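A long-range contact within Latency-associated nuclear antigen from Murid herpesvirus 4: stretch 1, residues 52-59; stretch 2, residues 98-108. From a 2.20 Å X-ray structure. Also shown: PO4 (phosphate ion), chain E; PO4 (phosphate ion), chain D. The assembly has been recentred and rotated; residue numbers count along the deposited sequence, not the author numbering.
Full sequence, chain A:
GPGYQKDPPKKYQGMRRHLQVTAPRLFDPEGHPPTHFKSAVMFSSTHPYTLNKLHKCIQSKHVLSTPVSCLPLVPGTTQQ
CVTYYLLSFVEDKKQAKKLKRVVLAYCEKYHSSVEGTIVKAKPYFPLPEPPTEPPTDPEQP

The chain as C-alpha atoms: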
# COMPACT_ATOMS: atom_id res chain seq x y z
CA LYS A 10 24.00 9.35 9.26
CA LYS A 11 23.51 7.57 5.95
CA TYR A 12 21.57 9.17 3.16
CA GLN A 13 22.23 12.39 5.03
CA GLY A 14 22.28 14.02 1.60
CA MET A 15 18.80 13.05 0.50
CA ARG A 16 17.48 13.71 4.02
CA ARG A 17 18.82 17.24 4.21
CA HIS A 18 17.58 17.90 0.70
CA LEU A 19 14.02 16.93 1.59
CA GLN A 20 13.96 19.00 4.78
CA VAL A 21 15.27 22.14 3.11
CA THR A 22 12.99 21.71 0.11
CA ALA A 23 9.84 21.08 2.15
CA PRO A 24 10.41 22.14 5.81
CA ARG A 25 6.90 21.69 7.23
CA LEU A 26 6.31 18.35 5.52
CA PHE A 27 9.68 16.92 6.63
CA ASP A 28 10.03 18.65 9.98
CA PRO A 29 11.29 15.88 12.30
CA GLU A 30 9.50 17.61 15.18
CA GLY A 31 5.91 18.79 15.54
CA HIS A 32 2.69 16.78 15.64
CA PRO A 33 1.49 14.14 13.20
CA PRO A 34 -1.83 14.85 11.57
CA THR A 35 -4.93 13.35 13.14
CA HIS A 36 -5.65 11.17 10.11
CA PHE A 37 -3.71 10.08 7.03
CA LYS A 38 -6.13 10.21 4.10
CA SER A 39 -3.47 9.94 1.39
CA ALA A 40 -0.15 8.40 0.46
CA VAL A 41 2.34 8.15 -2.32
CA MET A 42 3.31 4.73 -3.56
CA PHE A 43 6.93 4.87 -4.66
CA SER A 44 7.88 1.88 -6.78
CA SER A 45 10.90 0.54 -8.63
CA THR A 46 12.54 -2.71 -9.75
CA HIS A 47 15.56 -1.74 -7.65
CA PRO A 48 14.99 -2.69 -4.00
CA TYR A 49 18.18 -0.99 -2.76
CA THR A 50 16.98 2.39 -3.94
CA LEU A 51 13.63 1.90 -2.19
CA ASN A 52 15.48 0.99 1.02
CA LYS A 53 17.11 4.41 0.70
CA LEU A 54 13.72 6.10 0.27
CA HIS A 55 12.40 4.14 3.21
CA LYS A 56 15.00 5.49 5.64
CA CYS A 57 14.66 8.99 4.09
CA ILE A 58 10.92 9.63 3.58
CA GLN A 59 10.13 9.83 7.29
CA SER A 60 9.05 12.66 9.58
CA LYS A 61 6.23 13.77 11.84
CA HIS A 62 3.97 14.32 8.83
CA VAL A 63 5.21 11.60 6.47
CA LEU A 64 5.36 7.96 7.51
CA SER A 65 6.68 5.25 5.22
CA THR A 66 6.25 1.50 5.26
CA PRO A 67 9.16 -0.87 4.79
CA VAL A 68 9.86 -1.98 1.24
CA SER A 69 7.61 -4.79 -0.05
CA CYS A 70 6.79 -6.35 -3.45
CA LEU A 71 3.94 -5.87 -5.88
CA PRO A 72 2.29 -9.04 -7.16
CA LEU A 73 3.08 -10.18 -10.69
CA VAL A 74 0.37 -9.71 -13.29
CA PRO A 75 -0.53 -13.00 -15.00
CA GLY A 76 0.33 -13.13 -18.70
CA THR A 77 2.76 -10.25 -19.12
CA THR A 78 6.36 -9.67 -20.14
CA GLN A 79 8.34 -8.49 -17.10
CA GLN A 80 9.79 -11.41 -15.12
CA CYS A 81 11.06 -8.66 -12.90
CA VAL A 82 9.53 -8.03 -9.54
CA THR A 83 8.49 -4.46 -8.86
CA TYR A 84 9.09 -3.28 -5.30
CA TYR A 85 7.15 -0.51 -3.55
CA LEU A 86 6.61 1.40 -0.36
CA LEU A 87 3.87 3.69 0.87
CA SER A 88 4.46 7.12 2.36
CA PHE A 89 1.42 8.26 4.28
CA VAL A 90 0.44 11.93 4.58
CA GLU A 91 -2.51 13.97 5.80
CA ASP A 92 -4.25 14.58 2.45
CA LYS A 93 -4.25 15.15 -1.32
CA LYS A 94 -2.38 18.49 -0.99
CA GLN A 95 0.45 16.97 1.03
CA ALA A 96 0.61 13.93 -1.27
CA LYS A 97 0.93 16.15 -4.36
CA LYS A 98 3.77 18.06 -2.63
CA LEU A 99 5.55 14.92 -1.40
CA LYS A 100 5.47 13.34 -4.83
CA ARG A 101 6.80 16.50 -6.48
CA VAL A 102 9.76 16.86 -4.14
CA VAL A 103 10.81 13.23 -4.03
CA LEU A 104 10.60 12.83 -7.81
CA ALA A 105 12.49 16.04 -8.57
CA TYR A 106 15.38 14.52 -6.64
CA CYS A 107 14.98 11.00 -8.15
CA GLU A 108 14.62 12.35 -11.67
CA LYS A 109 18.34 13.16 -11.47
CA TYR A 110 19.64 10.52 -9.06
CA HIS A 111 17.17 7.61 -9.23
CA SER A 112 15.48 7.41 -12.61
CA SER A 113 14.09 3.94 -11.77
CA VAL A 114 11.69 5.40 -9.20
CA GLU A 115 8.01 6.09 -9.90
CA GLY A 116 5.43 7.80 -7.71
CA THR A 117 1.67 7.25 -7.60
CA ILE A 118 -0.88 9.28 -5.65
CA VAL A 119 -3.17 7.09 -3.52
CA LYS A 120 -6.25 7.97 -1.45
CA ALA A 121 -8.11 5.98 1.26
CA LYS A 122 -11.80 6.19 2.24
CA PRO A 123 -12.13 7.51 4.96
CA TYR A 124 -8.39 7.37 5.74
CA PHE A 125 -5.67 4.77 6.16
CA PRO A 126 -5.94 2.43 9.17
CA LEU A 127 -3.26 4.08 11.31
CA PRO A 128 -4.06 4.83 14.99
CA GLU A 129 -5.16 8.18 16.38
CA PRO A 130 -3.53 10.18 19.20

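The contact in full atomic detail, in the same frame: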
# COMPACT_ATOMS: atom_id res chain seq x y z
N ASN A 52 15.01 0.98 -0.36
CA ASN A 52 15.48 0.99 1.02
C ASN A 52 15.98 2.39 1.39
O ASN A 52 15.71 2.89 2.48
CB ASN A 52 16.60 -0.04 1.26
CG ASN A 52 16.09 -1.47 1.29
OD1 ASN A 52 16.60 -2.33 0.57
ND2 ASN A 52 15.09 -1.74 2.12
N LYS A 53 16.70 3.02 0.47
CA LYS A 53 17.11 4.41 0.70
C LYS A 53 15.90 5.29 1.00
O LYS A 53 15.87 5.99 2.01
CB LYS A 53 17.87 4.98 -0.49
CG LYS A 53 18.43 6.39 -0.27
CD LYS A 53 19.21 6.87 -1.50
CE LYS A 53 19.57 8.35 -1.43
NZ LYS A 53 20.71 8.72 -2.36
N LEU A 54 14.89 5.24 0.13
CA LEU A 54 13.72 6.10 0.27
C LEU A 54 13.01 5.81 1.58
O LEU A 54 12.43 6.69 2.21
CB LEU A 54 12.74 5.93 -0.89
CG LEU A 54 12.87 6.90 -2.07
CD1 LEU A 54 14.31 7.01 -2.51
CD2 LEU A 54 11.99 6.46 -3.23
N HIS A 55 13.07 4.56 2.00
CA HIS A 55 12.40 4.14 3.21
C HIS A 55 13.03 4.81 4.43
O HIS A 55 12.31 5.30 5.30
CB HIS A 55 12.47 2.63 3.38
CG HIS A 55 12.20 2.18 4.78
ND1 HIS A 55 10.94 2.20 5.34
CD2 HIS A 55 13.03 1.72 5.75
CE1 HIS A 55 11.00 1.77 6.58
NE2 HIS A 55 12.26 1.46 6.85
N LYS A 56 14.35 4.83 4.50
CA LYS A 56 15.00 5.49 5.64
C LYS A 56 14.82 7.02 5.53
O LYS A 56 14.76 7.72 6.53
CB LYS A 56 16.49 5.09 5.81
CG LYS A 56 16.80 3.57 6.11
CD LYS A 56 16.67 3.11 7.59
CE LYS A 56 16.98 1.60 7.70
NZ LYS A 56 16.07 0.78 8.57
N CYS A 57 14.72 7.54 4.30
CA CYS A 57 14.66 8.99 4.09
C CYS A 57 13.28 9.66 4.16
O CYS A 57 13.15 10.76 4.69
CB CYS A 57 15.31 9.35 2.76
SG CYS A 57 17.09 9.13 2.78
N ILE A 58 12.25 9.02 3.61
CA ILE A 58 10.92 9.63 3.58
C ILE A 58 10.19 9.33 4.89
O ILE A 58 9.24 8.52 4.94
CB ILE A 58 10.11 9.15 2.36
CG1 ILE A 58 10.87 9.49 1.08
CG2 ILE A 58 8.74 9.81 2.33
CD1 ILE A 58 10.32 8.82 -0.17
N GLN A 59 10.65 10.00 5.94
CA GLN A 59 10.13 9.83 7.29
C GLN A 59 10.17 11.18 8.00
O GLN A 59 11.14 11.92 7.89
CB GLN A 59 10.98 8.84 8.07
CG GLN A 59 11.09 7.46 7.46
CD GLN A 59 9.79 6.67 7.54
OE1 GLN A 59 8.77 7.16 8.02
NE2 GLN A 59 9.84 5.42 7.08
N LYS A 98 2.49 17.42 -3.01
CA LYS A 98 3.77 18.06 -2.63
C LYS A 98 4.89 17.02 -2.46
O LYS A 98 5.99 17.18 -2.97
CB LYS A 98 3.65 18.86 -1.31
CG LYS A 98 4.75 19.92 -1.10
CD LYS A 98 4.80 20.40 0.36
CE LYS A 98 3.69 21.42 0.64
NZ LYS A 98 3.19 21.38 2.04
N LEU A 99 4.58 15.95 -1.73
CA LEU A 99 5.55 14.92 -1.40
C LEU A 99 6.06 14.28 -2.68
O LEU A 99 7.25 14.04 -2.84
CB LEU A 99 4.90 13.84 -0.53
CG LEU A 99 5.83 12.66 -0.25
CD1 LEU A 99 7.09 13.15 0.45
CD2 LEU A 99 5.15 11.59 0.57
N LYS A 100 5.13 14.00 -3.58
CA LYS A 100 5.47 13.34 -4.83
C LYS A 100 6.38 14.25 -5.65
O LYS A 100 7.37 13.79 -6.23
CB LYS A 100 4.21 13.01 -5.62
CG LYS A 100 4.47 12.16 -6.84
CD LYS A 100 3.24 12.03 -7.70
CE LYS A 100 3.54 11.27 -8.97
NZ LYS A 100 2.95 11.94 -10.15
N ARG A 101 6.04 15.53 -5.71
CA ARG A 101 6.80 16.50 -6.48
C ARG A 101 8.25 16.58 -6.02
O ARG A 101 9.18 16.59 -6.84
CB ARG A 101 6.17 17.89 -6.36
CG ARG A 101 6.85 18.96 -7.21
CD ARG A 101 6.02 20.24 -7.18
NE ARG A 101 4.76 19.93 -7.84
CZ ARG A 101 3.56 20.04 -7.29
NH1 ARG A 101 3.37 20.53 -6.07
NH2 ARG A 101 2.50 19.67 -7.99
N VAL A 102 8.43 16.67 -4.71
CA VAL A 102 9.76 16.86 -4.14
C VAL A 102 10.62 15.62 -4.34
O VAL A 102 11.74 15.69 -4.86
CB VAL A 102 9.66 17.17 -2.64
CG1 VAL A 102 11.02 17.05 -1.97
CG2 VAL A 102 9.08 18.57 -2.43
N VAL A 103 10.07 14.47 -3.96
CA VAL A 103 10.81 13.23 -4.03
C VAL A 103 11.23 12.95 -5.47
O VAL A 103 12.36 12.58 -5.71
CB VAL A 103 10.01 12.04 -3.46
CG1 VAL A 103 10.77 10.74 -3.67
CG2 VAL A 103 9.73 12.25 -1.98
N LEU A 104 10.32 13.16 -6.41
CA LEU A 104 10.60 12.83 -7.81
C LEU A 104 11.48 13.85 -8.51
O LEU A 104 12.14 13.52 -9.50
CB LEU A 104 9.30 12.63 -8.60
CG LEU A 104 8.46 11.39 -8.27
CD1 LEU A 104 7.30 11.30 -9.25
CD2 LEU A 104 9.28 10.11 -8.30
N ALA A 105 11.50 15.10 -8.05
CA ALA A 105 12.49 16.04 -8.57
C ALA A 105 13.88 15.52 -8.24
O ALA A 105 14.76 15.48 -9.11
CB ALA A 105 12.28 17.43 -8.00
N TYR A 106 14.09 15.12 -7.00
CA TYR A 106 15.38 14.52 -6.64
C TYR A 106 15.69 13.25 -7.47
O TYR A 106 16.75 13.15 -8.11
CB TYR A 106 15.43 14.21 -5.13
CG TYR A 106 16.79 13.81 -4.60
CD1 TYR A 106 17.18 12.48 -4.57
CD2 TYR A 106 17.68 14.76 -4.11
CE1 TYR A 106 18.43 12.11 -4.07
CE2 TYR A 106 18.92 14.40 -3.61
CZ TYR A 106 19.29 13.06 -3.60
OH TYR A 106 20.52 12.68 -3.10
N CYS A 107 14.75 12.30 -7.50
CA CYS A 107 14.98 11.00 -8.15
C CYS A 107 15.14 11.10 -9.65
O CYS A 107 15.79 10.26 -10.27
CB CYS A 107 13.83 10.03 -7.85
SG CYS A 107 13.73 9.56 -6.15
N GLU A 108 14.54 12.13 -10.24
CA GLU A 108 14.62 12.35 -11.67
C GLU A 108 16.08 12.51 -12.11
O GLU A 108 16.44 12.19 -13.24
CB GLU A 108 13.81 13.59 -12.05
CG GLU A 108 13.91 13.98 -13.51
CD GLU A 108 14.35 15.42 -13.68
OE1 GLU A 108 13.56 16.33 -13.36
OE2 GLU A 108 15.50 15.64 -14.13
P PO4 E . 22.57 10.66 -0.46
O1 PO4 E . 21.80 10.74 -1.75
O2 PO4 E . 21.62 10.73 0.71
O3 PO4 E . 23.34 9.36 -0.41
O4 PO4 E . 23.54 11.82 -0.39
P PO4 D . 6.55 22.82 3.13
O1 PO4 D . 7.28 23.34 1.92
O2 PO4 D . 6.80 21.34 3.30
O3 PO4 D . 7.01 23.51 4.39
O4 PO4 D . 5.08 23.05 2.92

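A helix with the loop that follows it (residues 52-59) meets a second helix (98-108) in a sparse, mostly apolar contact whose touching residues are at least 41 apart in sequence and which buries 218 Å² in all; the helix axes run at 135° and come no closer than 13.1 Å, so side chains alone bridge the gap and no hydrogen bond crosses directly. Along stretch 1, Asn52 lies out of reach. Lys53 extends with all four chi angles t, bringing NZ to the edge of the Tyr106 ring, 4.0 Å from Tyr106 OH. The chain E phosphate ion, probably from the crystallisation liquor, links the pair: its O1 accepts hydrogen bonds from Lys53 NZ (2.4 Å, very short) and from Tyr106 OH (2.7 Å). Next in sequence, buried Leu54 points toward the second helix and touches residues one turn apart there, with CD2 4.5 Å from Val103 CG1 and CD1 4.5 Å from Cys107 SG. His55, Lys56 and Cys57 make no contact across the gap. Ile58, the first residue to leave helical phi/psi, is still held by its N to Leu54 O (2.7 Å) and has the largest covered area, 55 Å². Its CD1 packs 3.9 Å from Val103 CG2, while CG2 lies 4.2 Å from Leu99 CD1. Val103 thus meets both Leu54 and Ile58. Gln59 turns back within its own stretch, NE2 donating to His55 O (3.0 Å).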